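Local coordinates for MutT/nudix family protein (PDB 2W4E), which is a Nudix-family hydrolase fragment that probably cleaves ADP-ribose with the help of Mg(2+), at residues A[9-14]-A[85-90]. Residues are numbered along the deposited sequence; the frame is centred on the assembly and turned at random.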
loop_
_atom_site.group_PDB
_atom_site.type_symbol
_atom_site.label_atom_id
_atom_site.label_comp_id
_atom_site.label_asym_id
_atom_site.label_seq_id
_atom_site.Cartn_x
_atom_site.Cartn_y
_atom_site.Cartn_z
ATOM N N PHE A 9 -2.441 9.946 6.744
ATOM C CA PHE A 9 -3.031 9.904 5.416
ATOM C C PHE A 9 -4.517 9.783 5.663
ATOM O O PHE A 9 -4.951 9.008 6.512
ATOM C CB PHE A 9 -2.515 8.698 4.618
ATOM C CG PHE A 9 -1.211 8.954 3.935
ATOM C CD1 PHE A 9 -1.150 9.082 2.549
ATOM C CD2 PHE A 9 -0.037 9.102 4.680
ATOM C CE1 PHE A 9 0.070 9.376 1.893
ATOM C CE2 PHE A 9 1.171 9.397 4.034
ATOM C CZ PHE A 9 1.215 9.529 2.638
ATOM N N ILE A 10 -5.287 10.563 4.931
ATOM C CA ILE A 10 -6.723 10.640 5.118
ATOM C C ILE A 10 -7.457 10.426 3.824
ATOM O O ILE A 10 -7.335 11.235 2.866
ATOM C CB ILE A 10 -7.168 12.043 5.674
ATOM C CG1 ILE A 10 -6.483 12.374 7.002
ATOM C CG2 ILE A 10 -8.722 12.076 5.859
ATOM C CD1 ILE A 10 -5.272 13.227 6.830
ATOM N N LEU A 11 -8.280 9.393 3.804
ATOM C CA LEU A 11 -9.221 9.221 2.711
ATOM C C LEU A 11 -10.558 9.913 3.084
ATOM O O LEU A 11 -11.303 9.400 3.904
ATOM C CB LEU A 11 -9.439 7.721 2.433
ATOM C CG LEU A 11 -10.598 7.339 1.481
ATOM C CD1 LEU A 11 -10.424 8.079 0.117
ATOM C CD2 LEU A 11 -10.570 5.785 1.326
ATOM N N PRO A 12 -10.861 11.084 2.492
ATOM C CA PRO A 12 -12.041 11.824 2.908
ATOM C C PRO A 12 -13.230 11.436 2.017
ATOM O O PRO A 12 -13.102 11.425 0.767
ATOM C CB PRO A 12 -11.631 13.295 2.631
ATOM C CG PRO A 12 -10.238 13.238 2.078
ATOM C CD PRO A 12 -10.155 11.864 1.462
ATOM N N VAL A 13 -14.366 11.094 2.630
ATOM C CA VAL A 13 -15.543 10.669 1.864
ATOM C C VAL A 13 -16.751 11.517 2.301
ATOM O O VAL A 13 -17.027 11.651 3.513
ATOM C CB VAL A 13 -15.826 9.169 2.031
ATOM C CG1 VAL A 13 -17.205 8.764 1.436
ATOM C CG2 VAL A 13 -14.675 8.283 1.446
ATOM N N THR A 14 -17.470 12.064 1.329
ATOM C CA THR A 14 -18.652 12.906 1.627
ATOM C C THR A 14 -19.892 12.052 1.980
ATOM O O THR A 14 -19.888 10.819 1.773
ATOM C CB THR A 14 -18.976 13.784 0.420
ATOM O OG1 THR A 14 -19.490 12.961 -0.655
ATOM C CG2 THR A 14 -17.734 14.471 -0.041
ATOM N N PRO A 85 -2.909 5.653 8.273
ATOM C CA PRO A 85 -4.068 5.994 7.438
ATOM C C PRO A 85 -5.371 6.112 8.236
ATOM O O PRO A 85 -5.557 5.371 9.221
ATOM C CB PRO A 85 -4.127 4.852 6.415
ATOM C CG PRO A 85 -3.511 3.665 7.114
ATOM C CD PRO A 85 -2.520 4.242 8.157
ATOM N N LEU A 86 -6.221 7.086 7.874
ATOM C CA LEU A 86 -7.578 7.166 8.421
ATOM C C LEU A 86 -8.629 7.345 7.320
ATOM O O LEU A 86 -8.406 8.079 6.318
ATOM C CB LEU A 86 -7.733 8.265 9.503
ATOM C CG LEU A 86 -6.917 8.043 10.813
ATOM C CD1 LEU A 86 -5.657 8.821 10.736
ATOM C CD2 LEU A 86 -7.702 8.434 12.097
ATOM N N LEU A 87 -9.773 6.713 7.536
ATOM C CA LEU A 87 -10.965 7.005 6.744
ATOM C C LEU A 87 -11.820 8.114 7.417
ATOM O O LEU A 87 -12.289 7.953 8.562
ATOM C CB LEU A 87 -11.774 5.740 6.606
ATOM C CG LEU A 87 -13.154 5.878 5.959
ATOM C CD1 LEU A 87 -13.020 6.379 4.467
ATOM C CD2 LEU A 87 -13.852 4.525 6.009
ATOM N N ALA A 88 -12.023 9.219 6.714
ATOM C CA ALA A 88 -12.899 10.303 7.212
ATOM C C ALA A 88 -14.267 10.271 6.475
ATOM O O ALA A 88 -14.332 10.266 5.233
ATOM C CB ALA A 88 -12.198 11.672 7.058
ATOM N N LEU A 89 -15.359 10.239 7.242
ATOM C CA LEU A 89 -16.704 10.131 6.647
ATOM C C LEU A 89 -17.497 11.398 6.891
ATOM O O LEU A 89 -17.112 12.241 7.742
ATOM C CB LEU A 89 -17.444 8.900 7.221
ATOM C CG LEU A 89 -16.552 7.678 6.911
ATOM C CD1 LEU A 89 -16.667 6.580 7.918
ATOM C CD2 LEU A 89 -16.740 7.139 5.456
ATOM N N GLY A 90 -18.601 11.547 6.164
ATOM C CA GLY A 90 -19.444 12.740 6.364
ATOM C C GLY A 90 -18.720 14.049 6.083
ATOM O O GLY A 90 -19.042 15.081 6.676
HETATM O O HOH W 1 -20.054 9.781 4.619
#
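Strands 9-14 and 85-89 run side by side in the same direction as a parallel pair, their short axes 21° apart, and four backbone hydrogen bonds tie them together. Phe9 O accepts from Leu86 N at 2.7 Å, and Leu86 O then receives Leu11 N. One step further, Leu11 O takes the N-H of Ala88 at 2.9 Å, with the donor lying 34° out of the carbonyl plane. The last hydrogen bond between the two segments joins Val13 N to Ala88 O, again at 2.7 Å and nearly along the C=O axis; Val13 also pairs with Val91 further along strand 82-93. CA-H...O contacts supplement the ladder: Pro85 CA lies 3.3 Å from Phe9 O, and the CA of Ile10 approaches Leu86 O similarly. Val13 O and Gly90 N are poorly aligned for bonding; instead a water accepts from Gly90 N and donates a weak bond to Thr14 O, linking the two chain segments there.

Side chains divide between the two faces of the sheet. On one, Leu11 and Leu87 stand side by side and point the same way, each with CG anti to the backbone N. Leu87 CD1 thereby packs 4.0 Å from Leu11 CG. The Val13 side chain crosses that of Leu87 obliquely, its CG2 3.9 Å from Leu87 CD1. On the face of Ile10, Leu86, Pro12 and Ala88, Ile10 CG2, anti to the backbone N, meets Ala88 CB at 3.7 Å.

This parallel pairing belongs to the mixed sheet of the Nudix fold. Helix 126-141 packs over Leu11 through Leu132 and over Pro85 through Thr131 and Gln134, while Trp66 of strand 65-68 meets Ile10, Leu86 and Ala88. Strand 6-14 lies between strand 82-93 and antiparallel strand 37-40, whose Val37 touches Ile10 and Pro12.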